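Local structure of CRISPR-associated endonuclease Cas3-HD (Methanocaldococcus jannaschii, 3S4L) at residues Arg41-Leu46 / Glu53-Phe58; Gly69-Ile74 / Glu157-Leu162; His91-Ala96 / Glu143-Lys148; Tyr100-Lys105 / Lys165-Ser170; Ala113-Leu118 / Arg205-Thr210. The protein cleaves single-stranded DNA in a magnesium-dependent way, and single-stranded RNA, as an HD-type effector nuclease of CRISPR interference. All coordinates share one frame; numbering follows the deposited sequence.

Contact 1: residues Arg41-Leu46 / Glu53-Phe58; sequences RALEAL and EKVDEF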
# COMPACT_ATOMS: atom_id res chain seq x y z
N ARG A 41 -0.57 -16.17 -12.19
CA ARG A 41 -0.41 -17.56 -11.77
C ARG A 41 0.01 -17.71 -10.30
O ARG A 41 -0.24 -18.74 -9.69
CB ARG A 41 0.50 -18.34 -12.73
CG ARG A 41 -0.28 -18.92 -13.93
CD ARG A 41 0.62 -19.29 -15.09
NE ARG A 41 0.58 -20.72 -15.38
CZ ARG A 41 -0.43 -21.34 -16.00
NH1 ARG A 41 -1.50 -20.66 -16.39
NH2 ARG A 41 -0.37 -22.65 -16.21
N ALA A 42 0.62 -16.67 -9.75
CA ALA A 42 0.96 -16.62 -8.34
C ALA A 42 -0.31 -16.47 -7.52
O ALA A 42 -0.51 -17.21 -6.55
CB ALA A 42 1.91 -15.45 -8.06
N LEU A 43 -1.16 -15.52 -7.90
CA LEU A 43 -2.49 -15.37 -7.31
C LEU A 43 -3.28 -16.67 -7.39
O LEU A 43 -4.08 -16.98 -6.51
CB LEU A 43 -3.28 -14.26 -7.99
CG LEU A 43 -2.83 -12.84 -7.66
CD1 LEU A 43 -3.66 -11.83 -8.42
CD2 LEU A 43 -2.89 -12.60 -6.14
N GLU A 44 -3.02 -17.43 -8.44
CA GLU A 44 -3.76 -18.64 -8.73
C GLU A 44 -3.29 -19.77 -7.82
O GLU A 44 -3.95 -20.82 -7.70
CB GLU A 44 -3.58 -19.01 -10.20
CG GLU A 44 -4.65 -19.92 -10.78
CD GLU A 44 -4.69 -19.86 -12.31
OE1 GLU A 44 -3.76 -20.40 -12.95
OE2 GLU A 44 -5.65 -19.27 -12.85
N ALA A 45 -2.14 -19.56 -7.19
CA ALA A 45 -1.57 -20.54 -6.29
C ALA A 45 -2.00 -20.22 -4.86
O ALA A 45 -1.60 -20.88 -3.91
CB ALA A 45 -0.06 -20.57 -6.41
N LEU A 46 -2.82 -19.17 -4.73
CA LEU A 46 -3.53 -18.87 -3.49
C LEU A 46 -5.03 -19.03 -3.74
O LEU A 46 -5.86 -18.45 -3.04
CB LEU A 46 -3.23 -17.45 -3.02
CG LEU A 46 -1.76 -17.07 -2.80
CD1 LEU A 46 -1.67 -15.76 -2.03
CD2 LEU A 46 -1.03 -18.17 -2.06
N GLU A 53 -6.66 -8.81 -17.40
CA GLU A 53 -7.05 -7.41 -17.26
C GLU A 53 -7.36 -7.07 -15.81
O GLU A 53 -7.11 -5.95 -15.35
CB GLU A 53 -8.23 -7.08 -18.19
CG GLU A 53 -7.81 -6.42 -19.50
CD GLU A 53 -8.44 -7.07 -20.72
OE1 GLU A 53 -8.99 -6.33 -21.57
OE2 GLU A 53 -8.38 -8.32 -20.84
N LYS A 54 -7.91 -8.04 -15.07
CA LYS A 54 -8.17 -7.83 -13.65
C LYS A 54 -6.86 -7.64 -12.90
O LYS A 54 -6.72 -6.74 -12.06
CB LYS A 54 -8.94 -9.02 -13.07
CG LYS A 54 -10.38 -8.70 -12.72
CD LYS A 54 -11.03 -7.89 -13.82
N VAL A 55 -5.89 -8.50 -13.21
CA VAL A 55 -4.58 -8.50 -12.57
C VAL A 55 -3.88 -7.18 -12.79
O VAL A 55 -3.18 -6.68 -11.92
CB VAL A 55 -3.69 -9.62 -13.13
CG1 VAL A 55 -2.26 -9.46 -12.64
CG2 VAL A 55 -4.26 -10.99 -12.77
N ASP A 56 -4.11 -6.62 -13.97
CA ASP A 56 -3.55 -5.33 -14.34
C ASP A 56 -4.13 -4.23 -13.45
O ASP A 56 -3.40 -3.44 -12.85
CB ASP A 56 -3.86 -5.07 -15.84
CG ASP A 56 -3.11 -3.86 -16.40
OD1 ASP A 56 -2.24 -3.31 -15.70
OD2 ASP A 56 -3.39 -3.47 -17.55
N GLU A 57 -5.46 -4.17 -13.38
CA GLU A 57 -6.15 -3.22 -12.51
C GLU A 57 -5.65 -3.36 -11.08
O GLU A 57 -5.42 -2.36 -10.40
CB GLU A 57 -7.65 -3.46 -12.53
CG GLU A 57 -8.28 -3.31 -13.89
CD GLU A 57 -9.68 -3.89 -13.94
OE1 GLU A 57 -10.38 -3.84 -12.90
OE2 GLU A 57 -10.08 -4.41 -15.01
N PHE A 58 -5.53 -4.60 -10.62
CA PHE A 58 -5.08 -4.88 -9.26
C PHE A 58 -3.69 -4.28 -9.04
O PHE A 58 -3.46 -3.58 -8.05
CB PHE A 58 -5.12 -6.40 -8.99
CG PHE A 58 -4.39 -6.84 -7.74
CD1 PHE A 58 -4.98 -6.69 -6.49
CD2 PHE A 58 -3.13 -7.42 -7.82
CE1 PHE A 58 -4.32 -7.12 -5.33
CE2 PHE A 58 -2.46 -7.84 -6.67
CZ PHE A 58 -3.06 -7.69 -5.41
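L43 meets V55 and F58 where helix 36-43 lies against helix 52-65, two successive helices of the mainly helical HD domain joined by a short link. The meeting is purely apolar. CD1 of L43 touches CG2 of V55 at 4.5 Å, and the same methyl lies 4.5 Å from CD2 of the F58 ring, which it approaches obliquely. Its first torsion sets CG opposite the carbonyl carbon (chi1 -73°), and CD1 then continues the extended line away from CA (chi2 179°), which carries the methyl across the gap. Leucine suits this place because its two methyls can face different ways: CD1 to V55 and F58, CD2 to I115 of helix 110-121. Compact, beta-branched V55 presents CG2 to L43, and its side chain also lies on L36, I39 and K40. F58 supplies the broad flat surface, shared with L103 and F107 of helix 91-107.

No hydrogen bond passes between the segments. The buried carboxylate of D56 is satisfied elsewhere, by a salt bridge from K32 and a hydrogen bond from W28. Backbone bonds hold each segment's own turns; in 41-46 they include A45 N to A42 O at 2.9 Å and L46 N to L43 O at 3.1 Å.

Contact 2: residues Gly69-Ile74 / Glu157-Leu162; sequences GKASKI and EDFEDL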
# COMPACT_ATOMS: atom_id res chain seq x y z
N GLY A 69 0.20 6.45 2.25
CA GLY A 69 0.54 6.75 3.64
C GLY A 69 1.37 8.03 3.76
O GLY A 69 1.44 8.65 4.84
N LYS A 70 2.00 8.44 2.66
CA LYS A 70 2.74 9.70 2.65
C LYS A 70 1.81 10.91 2.81
O LYS A 70 2.26 12.00 3.19
CB LYS A 70 3.61 9.84 1.40
CG LYS A 70 4.84 8.93 1.37
CD LYS A 70 5.66 9.14 0.06
CE LYS A 70 6.90 8.25 -0.02
NZ LYS A 70 7.86 8.72 -1.09
N ALA A 71 0.54 10.74 2.49
CA ALA A 71 -0.39 11.85 2.68
C ALA A 71 -0.77 12.03 4.16
O ALA A 71 -1.67 12.81 4.47
CB ALA A 71 -1.64 11.70 1.81
N SER A 72 -0.08 11.32 5.06
CA SER A 72 -0.20 11.58 6.51
C SER A 72 0.38 12.95 6.81
O SER A 72 1.44 13.29 6.28
CB SER A 72 0.56 10.54 7.33
OG SER A 72 0.09 9.22 7.09
N LYS A 73 -0.29 13.74 7.65
CA LYS A 73 0.22 15.07 7.98
C LYS A 73 1.67 15.05 8.46
O LYS A 73 2.47 15.89 8.06
CB LYS A 73 -0.70 15.77 8.97
CG LYS A 73 -2.07 16.01 8.37
CD LYS A 73 -2.86 17.02 9.16
CE LYS A 73 -3.71 16.34 10.20
NZ LYS A 73 -4.46 17.36 11.01
N ILE A 74 2.00 14.07 9.30
CA ILE A 74 3.35 13.90 9.83
C ILE A 74 4.35 13.67 8.68
O ILE A 74 5.41 14.32 8.60
CB ILE A 74 3.37 12.72 10.84
CG1 ILE A 74 4.78 12.35 11.26
CG2 ILE A 74 2.72 11.49 10.21
CD1 ILE A 74 5.51 13.42 12.05
N GLU A 157 -5.64 17.56 4.75
CA GLU A 157 -7.00 18.04 4.51
C GLU A 157 -7.53 17.62 3.13
O GLU A 157 -8.68 17.21 3.00
CB GLU A 157 -7.04 19.56 4.65
CG GLU A 157 -8.43 20.17 4.52
CD GLU A 157 -8.39 21.64 4.16
OE1 GLU A 157 -7.99 22.46 5.03
OE2 GLU A 157 -8.76 21.98 3.02
N ASP A 158 -6.68 17.75 2.11
CA ASP A 158 -7.07 17.43 0.74
C ASP A 158 -7.34 15.94 0.52
O ASP A 158 -7.72 15.54 -0.58
CB ASP A 158 -5.97 17.87 -0.25
CG ASP A 158 -5.71 19.38 -0.24
OD1 ASP A 158 -6.51 20.14 0.35
OD2 ASP A 158 -4.69 19.80 -0.84
N PHE A 159 -7.17 15.12 1.55
CA PHE A 159 -7.04 13.67 1.37
C PHE A 159 -8.08 12.99 0.47
O PHE A 159 -7.72 12.30 -0.49
CB PHE A 159 -7.00 12.93 2.71
CG PHE A 159 -6.85 11.45 2.56
CD1 PHE A 159 -5.72 10.92 1.95
CD2 PHE A 159 -7.85 10.59 3.01
CE1 PHE A 159 -5.57 9.54 1.80
CE2 PHE A 159 -7.72 9.20 2.87
CZ PHE A 159 -6.57 8.67 2.26
N GLU A 160 -9.36 13.15 0.82
CA GLU A 160 -10.46 12.56 0.07
C GLU A 160 -10.35 12.91 -1.42
O GLU A 160 -10.45 12.03 -2.28
CB GLU A 160 -11.80 13.03 0.64
CG GLU A 160 -12.96 13.01 -0.36
CD GLU A 160 -13.48 11.61 -0.64
OE1 GLU A 160 -12.68 10.73 -1.04
OE2 GLU A 160 -14.70 11.39 -0.46
N ASP A 161 -10.14 14.19 -1.70
CA ASP A 161 -9.96 14.65 -3.07
C ASP A 161 -8.75 13.97 -3.72
O ASP A 161 -8.84 13.47 -4.84
CB ASP A 161 -9.84 16.18 -3.12
CG ASP A 161 -8.60 16.65 -3.85
OD1 ASP A 161 -8.58 16.56 -5.10
OD2 ASP A 161 -7.65 17.10 -3.18
N LEU A 162 -7.64 13.92 -2.99
CA LEU A 162 -6.44 13.21 -3.47
C LEU A 162 -6.75 11.78 -3.89
O LEU A 162 -6.33 11.35 -4.96
CB LEU A 162 -5.34 13.22 -2.41
CG LEU A 162 -4.10 12.39 -2.79
CD1 LEU A 162 -3.38 13.01 -3.97
CD2 LEU A 162 -3.16 12.24 -1.61
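A small, buried apolar contact sets A71, on the 3-10 turn that follows the metal ligand D67, against F159 and L162 in the first turn of helix 159-167. The single methyl of A71 does all the touching on its side: CB lies 3.8 Å from CD2 of L162 and 4.2 Å from CD1 of F159, meeting that ring obliquely. Alanine fits because the backbones come close, with A71 and F159 CA atoms 7.0 Å apart. Both larger side chains leave the helix with CG anti to the backbone N (chi1 -179° in F159, 175° in L162), so that the ring and the leucine methyl reach the alanine from neighbouring points on one helix face. L162 also packs on I68, and F159 meets the ring of Y98.

The turn closely follows the His-Asp pair, H66-D67, that gives the HD fold its name, and the A71 side chain is about 9 Å from those of D67 and H91. S72 stands at the N-cap position of helix 73-80, yet its hydroxyl makes no capping bond; it turns back to G69 O, OG to O 2.7 Å, tilted 17° from the carbonyl plane. G69 O also accepts S72 N at 3.1 Å, a double grip that fixes the turn. Backbone hydrogen bonds between A71 and I156 and between K73 and G154 tie the same region to the chain leading into helix 159-167.

Contact 3: residues His91-Ala96 / Glu143-Lys148; sequences HELVSA and EVVLDK. With CA (calcium ion), chain C.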
# COMPACT_ATOMS: atom_id res chain seq x y z
N HIS A 91 4.96 5.04 6.93
CA HIS A 91 3.87 5.34 6.02
C HIS A 91 3.18 4.09 5.47
O HIS A 91 1.97 4.09 5.23
CB HIS A 91 4.37 6.19 4.86
CG HIS A 91 5.37 5.49 4.00
ND1 HIS A 91 6.68 5.32 4.34
CD2 HIS A 91 5.22 4.91 2.78
CE1 HIS A 91 7.32 4.66 3.39
NE2 HIS A 91 6.45 4.41 2.43
N GLU A 92 3.95 3.02 5.26
CA GLU A 92 3.39 1.84 4.59
C GLU A 92 2.27 1.15 5.37
O GLU A 92 1.42 0.48 4.78
CB GLU A 92 4.48 0.82 4.21
CG GLU A 92 5.28 0.26 5.36
CD GLU A 92 6.59 1.02 5.58
OE1 GLU A 92 6.57 2.27 5.62
OE2 GLU A 92 7.65 0.37 5.70
N LEU A 93 2.27 1.31 6.70
CA LEU A 93 1.22 0.71 7.53
C LEU A 93 -0.10 1.42 7.26
O LEU A 93 -1.16 0.80 7.19
CB LEU A 93 1.56 0.77 9.02
CG LEU A 93 2.44 -0.32 9.64
CD1 LEU A 93 3.74 -0.54 8.90
CD2 LEU A 93 2.72 0.02 11.11
N VAL A 94 -0.02 2.74 7.11
CA VAL A 94 -1.18 3.54 6.76
C VAL A 94 -1.61 3.29 5.31
O VAL A 94 -2.80 3.27 5.03
CB VAL A 94 -0.90 5.04 6.93
CG1 VAL A 94 -2.04 5.86 6.32
CG2 VAL A 94 -0.68 5.34 8.40
N SER A 95 -0.64 3.09 4.42
CA SER A 95 -0.95 2.66 3.04
C SER A 95 -1.72 1.32 3.02
O SER A 95 -2.74 1.18 2.32
CB SER A 95 0.32 2.53 2.19
OG SER A 95 1.03 3.75 2.04
N ALA A 96 -1.21 0.34 3.77
CA ALA A 96 -1.82 -0.99 3.83
C ALA A 96 -3.29 -0.92 4.22
O ALA A 96 -4.13 -1.65 3.68
CB ALA A 96 -1.06 -1.90 4.79
N GLU A 143 3.17 -4.56 19.52
CA GLU A 143 3.98 -3.49 20.09
C GLU A 143 4.65 -2.62 19.01
O GLU A 143 4.55 -1.38 19.03
CB GLU A 143 5.03 -4.06 21.03
CG GLU A 143 5.88 -2.97 21.66
CD GLU A 143 6.74 -3.48 22.81
OE1 GLU A 143 6.79 -4.71 23.02
OE2 GLU A 143 7.35 -2.65 23.50
N VAL A 144 5.32 -3.28 18.07
CA VAL A 144 5.96 -2.61 16.95
C VAL A 144 4.96 -1.80 16.13
O VAL A 144 5.26 -0.67 15.73
CB VAL A 144 6.71 -3.60 16.03
CG1 VAL A 144 7.28 -2.86 14.83
CG2 VAL A 144 7.81 -4.31 16.81
N VAL A 145 3.78 -2.37 15.86
CA VAL A 145 2.73 -1.56 15.22
C VAL A 145 2.52 -0.26 16.00
O VAL A 145 2.52 0.82 15.42
CB VAL A 145 1.39 -2.30 15.08
CG1 VAL A 145 0.30 -1.31 14.64
CG2 VAL A 145 1.52 -3.47 14.09
N LEU A 146 2.36 -0.37 17.32
CA LEU A 146 2.16 0.82 18.14
C LEU A 146 3.34 1.78 18.05
O LEU A 146 3.17 3.00 18.09
CB LEU A 146 1.90 0.46 19.62
CG LEU A 146 0.63 -0.30 20.00
CD1 LEU A 146 0.67 -0.59 21.48
CD2 LEU A 146 -0.62 0.49 19.66
N ASP A 147 4.55 1.25 17.97
CA ASP A 147 5.72 2.08 17.76
C ASP A 147 5.63 2.85 16.42
O ASP A 147 5.93 4.04 16.34
CB ASP A 147 6.99 1.20 17.75
CG ASP A 147 7.38 0.70 19.14
OD1 ASP A 147 6.86 1.25 20.14
OD2 ASP A 147 8.22 -0.23 19.24
N LYS A 148 5.20 2.15 15.37
CA LYS A 148 5.31 2.71 14.03
C LYS A 148 4.15 3.64 13.69
O LYS A 148 4.17 4.34 12.68
CB LYS A 148 5.47 1.60 12.99
CG LYS A 148 6.77 0.80 13.10
CD LYS A 148 6.67 -0.45 12.19
CE LYS A 148 8.02 -1.12 11.95
NZ LYS A 148 7.97 -1.97 10.71
CA CA C . 7.16 3.76 0.34
O HOH W 1 8.79 5.95 -0.39
O HOH W 2 7.60 3.71 -1.94
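L93 packs on K148 and V145, joining the metal-binding helix 91-107 of the HD fold to helix 142-149. CD2 of L93 does the touching: it sits 3.7 Å from CB and 4.1 Å from CD of K148, the two side chains crossing at about a right angle, and 4.5 Å from CG1 of V145. Lysine is useful at this edge because the methylenes of its extended chain cover the leucine while the amine extends past it, on the side of E92. Valine gives a compact apolar surface, and V188 of helix 181-197 covers both V145 and L93.

Two residues before L93, H91 turns from the packing face to the metal. Its CB bond already points away from helix 142-149; chi1 of 65°, with CG between the backbone N and the carbonyl carbon, sets where the ring goes from there. NE2 binds the calcium ion at 2.3 Å; D67, H123 and H124 complete the protein ligands, and two waters are also bound. The same four residues are the catalytic magnesium ligands.

Further out, E92 makes a salt bridge with R90, and R90 is in turn hydrogen-bonded through its backbone to K148, so the loop before H91 is tied to the second helix. E92 OE2 and K148 NZ, 5.5 Å apart, are not in contact. E92 OE1 lies 3.2 Å above one face of the H91 ring, offset toward its rim.

Contact 4: residues Tyr100-Lys105 / Lys165-Ser170; sequences YHILLK and KLIGYS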
# COMPACT_ATOMS: atom_id res chain seq x y z
N TYR A 100 -6.21 -1.99 1.61
CA TYR A 100 -7.08 -3.10 1.90
C TYR A 100 -8.54 -2.75 1.62
O TYR A 100 -9.25 -3.49 0.94
CB TYR A 100 -6.93 -3.56 3.35
CG TYR A 100 -7.91 -4.64 3.67
CD1 TYR A 100 -9.15 -4.34 4.23
CD2 TYR A 100 -7.63 -5.97 3.39
CE1 TYR A 100 -10.08 -5.36 4.52
CE2 TYR A 100 -8.53 -6.98 3.66
CZ TYR A 100 -9.76 -6.67 4.23
OH TYR A 100 -10.65 -7.68 4.51
N HIS A 101 -9.01 -1.63 2.18
CA HIS A 101 -10.44 -1.32 2.04
C HIS A 101 -10.81 -1.02 0.59
O HIS A 101 -11.86 -1.42 0.10
CB HIS A 101 -10.88 -0.19 2.97
CG HIS A 101 -10.83 -0.57 4.41
ND1 HIS A 101 -11.73 -1.44 4.97
CD2 HIS A 101 -9.95 -0.24 5.38
CE1 HIS A 101 -11.42 -1.62 6.25
NE2 HIS A 101 -10.34 -0.90 6.52
N ILE A 102 -9.91 -0.33 -0.10
CA ILE A 102 -10.15 -0.04 -1.50
C ILE A 102 -10.13 -1.32 -2.35
O ILE A 102 -10.99 -1.47 -3.21
CB ILE A 102 -9.19 1.04 -2.01
CG1 ILE A 102 -9.66 2.40 -1.47
CG2 ILE A 102 -9.17 1.06 -3.55
CD1 ILE A 102 -8.55 3.35 -1.17
N LEU A 103 -9.21 -2.25 -2.08
CA LEU A 103 -9.21 -3.51 -2.83
C LEU A 103 -10.48 -4.32 -2.58
O LEU A 103 -11.04 -4.92 -3.50
CB LEU A 103 -7.98 -4.36 -2.51
CG LEU A 103 -6.63 -3.86 -3.06
CD1 LEU A 103 -5.50 -4.75 -2.53
CD2 LEU A 103 -6.67 -3.85 -4.59
N LEU A 104 -10.94 -4.33 -1.34
CA LEU A 104 -12.12 -5.10 -0.99
C LEU A 104 -13.32 -4.56 -1.75
O LEU A 104 -14.13 -5.32 -2.28
CB LEU A 104 -12.40 -5.03 0.51
CG LEU A 104 -12.91 -6.28 1.22
CD1 LEU A 104 -13.80 -5.88 2.40
CD2 LEU A 104 -13.65 -7.23 0.30
N LYS A 105 -13.42 -3.23 -1.82
CA LYS A 105 -14.52 -2.62 -2.57
C LYS A 105 -14.47 -2.99 -4.05
O LYS A 105 -15.44 -3.50 -4.61
CB LYS A 105 -14.48 -1.10 -2.43
CG LYS A 105 -15.69 -0.41 -3.03
CD LYS A 105 -16.89 -0.55 -2.12
CE LYS A 105 -18.18 -0.14 -2.84
NZ LYS A 105 -17.94 0.91 -3.88
N LYS A 165 -8.67 11.77 -7.17
CA LYS A 165 -7.72 11.98 -8.27
C LYS A 165 -6.97 10.70 -8.62
O LYS A 165 -6.72 10.40 -9.79
CB LYS A 165 -6.71 13.07 -7.91
CG LYS A 165 -6.89 14.40 -8.60
CD LYS A 165 -5.84 15.40 -8.13
CE LYS A 165 -5.84 15.51 -6.61
NZ LYS A 165 -4.83 16.47 -6.09
N LEU A 166 -6.60 9.94 -7.58
CA LEU A 166 -5.80 8.74 -7.73
C LEU A 166 -6.58 7.54 -8.23
O LEU A 166 -6.12 6.84 -9.13
CB LEU A 166 -5.16 8.36 -6.38
CG LEU A 166 -3.90 9.09 -5.93
CD1 LEU A 166 -3.77 9.05 -4.39
CD2 LEU A 166 -2.67 8.50 -6.60
N ILE A 167 -7.72 7.25 -7.61
CA ILE A 167 -8.40 5.97 -7.86
C ILE A 167 -9.84 6.16 -8.32
O ILE A 167 -10.51 5.19 -8.72
CB ILE A 167 -8.32 5.01 -6.65
CG1 ILE A 167 -9.04 5.59 -5.43
CG2 ILE A 167 -6.87 4.69 -6.31
CD1 ILE A 167 -9.91 4.59 -4.72
N GLY A 168 -10.32 7.39 -8.28
CA GLY A 168 -11.59 7.73 -8.90
C GLY A 168 -12.82 7.59 -8.03
O GLY A 168 -13.94 7.68 -8.54
N TYR A 169 -12.65 7.38 -6.73
CA TYR A 169 -13.80 7.46 -5.84
C TYR A 169 -13.49 7.70 -4.36
O TYR A 169 -12.36 8.05 -4.01
CB TYR A 169 -14.76 6.29 -6.03
CG TYR A 169 -14.14 4.93 -5.94
CD1 TYR A 169 -14.26 4.17 -4.79
CD2 TYR A 169 -13.43 4.40 -7.01
CE1 TYR A 169 -13.69 2.91 -4.70
CE2 TYR A 169 -12.84 3.15 -6.93
CZ TYR A 169 -12.98 2.41 -5.77
OH TYR A 169 -12.41 1.16 -5.69
N SER A 170 -14.51 7.51 -3.52
CA SER A 170 -14.57 8.17 -2.22
C SER A 170 -14.40 7.26 -1.01
O SER A 170 -15.22 6.37 -0.77
CB SER A 170 -15.93 8.90 -2.12
OG SER A 170 -16.06 9.63 -0.92
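I102 and I167 reach toward each other tip to tip, bringing helix 91-107 against the C-terminal end of helix 159-167. CD1 of I167 is the shared point of contact: it lies 3.8 Å from CG2 and 3.9 Å from CG1 of I102, and it also sits 3.8 Å above one face of the Y169 ring, over its centre. Y169, whose ring is poorly ordered, slides past I102 in the opposite direction, OH 3.9 Å from I102 CG2, and K105 lays CG obliquely against the ring, 4.2 Å from CE1. Branching gives I102 both CG1 and CG2 against one I167 methyl, while the K105 methylenes can lie on the ring with the amine at the surface. Between I167 and Y169 the chain turns at G168 with a positive phi of 90°, where a side chain would jam against I167 O. L65 of helix 52-65 touches both isoleucines. No hydrogen bond crosses; van der Waals packing holds the contact, centred on buried I102, with Y169 and K105 forming a more exposed margin.

Contact 5: residues Ala113-Leu118 / Arg205-Thr210; sequences AFIGAL and RFIVGT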
# COMPACT_ATOMS: atom_id res chain seq x y z
N ALA A 113 -7.63 -8.66 -1.26
CA ALA A 113 -7.41 -7.40 -0.54
C ALA A 113 -6.36 -7.56 0.57
O ALA A 113 -5.48 -6.71 0.76
CB ALA A 113 -8.72 -6.91 0.04
N PHE A 114 -6.44 -8.67 1.30
CA PHE A 114 -5.44 -8.95 2.30
C PHE A 114 -4.06 -9.03 1.66
O PHE A 114 -3.11 -8.39 2.11
CB PHE A 114 -5.74 -10.24 3.07
CG PHE A 114 -4.64 -10.65 4.02
CD1 PHE A 114 -3.69 -11.61 3.65
CD2 PHE A 114 -4.54 -10.08 5.28
CE1 PHE A 114 -2.67 -11.99 4.53
CE2 PHE A 114 -3.52 -10.45 6.16
CZ PHE A 114 -2.59 -11.40 5.78
N ILE A 115 -3.93 -9.84 0.61
CA ILE A 115 -2.62 -10.05 0.03
C ILE A 115 -2.06 -8.77 -0.59
O ILE A 115 -0.86 -8.53 -0.58
CB ILE A 115 -2.62 -11.13 -1.03
CG1 ILE A 115 -1.21 -11.31 -1.54
CG2 ILE A 115 -3.40 -10.68 -2.24
CD1 ILE A 115 -1.17 -11.94 -2.87
N GLY A 116 -2.94 -7.95 -1.15
CA GLY A 116 -2.52 -6.67 -1.71
C GLY A 116 -2.05 -5.76 -0.60
O GLY A 116 -0.99 -5.15 -0.70
N ALA A 117 -2.83 -5.67 0.48
CA ALA A 117 -2.50 -4.79 1.59
C ALA A 117 -1.19 -5.19 2.27
O ALA A 117 -0.39 -4.33 2.66
CB ALA A 117 -3.64 -4.76 2.62
N LEU A 118 -0.98 -6.49 2.40
CA LEU A 118 0.25 -7.04 2.97
C LEU A 118 1.46 -6.70 2.10
O LEU A 118 2.54 -6.40 2.61
CB LEU A 118 0.13 -8.56 3.12
CG LEU A 118 1.29 -9.29 3.80
CD1 LEU A 118 1.58 -8.68 5.17
CD2 LEU A 118 0.97 -10.77 3.91
N ARG A 205 6.02 -15.49 1.10
CA ARG A 205 7.16 -14.65 0.76
C ARG A 205 7.36 -14.58 -0.75
O ARG A 205 7.81 -13.57 -1.29
CB ARG A 205 8.45 -15.16 1.43
CG ARG A 205 8.54 -14.91 2.95
CD ARG A 205 9.97 -15.07 3.48
NE ARG A 205 10.08 -14.75 4.91
CZ ARG A 205 10.83 -13.77 5.43
NH1 ARG A 205 11.58 -13.00 4.64
NH2 ARG A 205 10.84 -13.57 6.74
N PHE A 206 7.01 -15.67 -1.43
CA PHE A 206 7.14 -15.75 -2.88
C PHE A 206 6.00 -15.00 -3.58
O PHE A 206 6.22 -14.36 -4.61
CB PHE A 206 7.24 -17.22 -3.33
CG PHE A 206 6.24 -17.63 -4.39
CD1 PHE A 206 6.63 -17.75 -5.72
CD2 PHE A 206 4.92 -17.90 -4.06
CE1 PHE A 206 5.72 -18.12 -6.70
CE2 PHE A 206 4.00 -18.28 -5.04
CZ PHE A 206 4.41 -18.39 -6.36
N ILE A 207 4.80 -15.04 -3.01
CA ILE A 207 3.66 -14.35 -3.62
C ILE A 207 3.73 -12.84 -3.41
O ILE A 207 3.70 -12.07 -4.38
CB ILE A 207 2.30 -14.94 -3.15
CG1 ILE A 207 1.16 -13.96 -3.42
CG2 ILE A 207 2.35 -15.28 -1.70
CD1 ILE A 207 0.69 -13.97 -4.87
N VAL A 208 3.86 -12.43 -2.15
CA VAL A 208 4.21 -11.05 -1.83
C VAL A 208 5.46 -10.65 -2.59
O VAL A 208 5.53 -9.56 -3.17
CB VAL A 208 4.52 -10.87 -0.32
CG1 VAL A 208 5.11 -9.49 -0.06
CG2 VAL A 208 3.29 -11.11 0.51
N GLY A 209 6.45 -11.53 -2.58
CA GLY A 209 7.69 -11.30 -3.32
C GLY A 209 7.43 -11.08 -4.79
O GLY A 209 8.05 -10.23 -5.41
N THR A 210 6.48 -11.83 -5.34
CA THR A 210 6.09 -11.70 -6.76
C THR A 210 5.39 -10.37 -7.05
O THR A 210 5.67 -9.72 -8.05
CB THR A 210 5.15 -12.86 -7.18
OG1 THR A 210 5.72 -14.12 -6.81
CG2 THR A 210 4.88 -12.84 -8.68
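No aromatic ring takes part where I115 and L118 meet I207 and V208. F206, beside I207, is poorly ordered; T210 OG1 is modelled over one face of its ring, but T210 OG1 also clashes with F206 O, so this placement is doubtful. The contact is wholly aliphatic. I115 and I207 point tip to tip, each with CG1 anti to its backbone N (chi1 -178° and 162°), though the model sets these chains closer than carbons can sit and their exact spacing is uncertain. CD2 of L118 meets CG2 of V208 at 4.1 Å, and these two cross at about a right angle. Branched aliphatic chains suit these buried helix faces, and V208 lies about 8 Å from H123, side chain to side chain. Helix 110-121 thereby joins helix 204-215, with A42 of helix 36-43 and L46 touching I207, M191 and A195 of helix 181-197 flanking F114, A117 and L118, and Y100 and L103 of helix 91-107 covering A113.

All five contacts pair helices or turns of one compact, mainly helical domain. Helix 91-107 is the spine: it carries one side of contacts 3 and 4 and also touches the 113-118 segment of contact 5. Helix 159-167 is shared by contacts 2 and 4. Along the chain contact 1 closes first; contact 3 is nested inside the loop closed by contact 2, and apart from that nesting contacts 2 to 5 all cross one another. Contacts 1 and 5 touch, their centres 11 Å apart, but the centres of contacts 1 and 2 lie 29 Å apart on opposite sides of the chain's centre. Contact 3 holds the metal ligand H91, and contact 2 is joined to it by a probable hydrogen bond between G69 N and S95 OG.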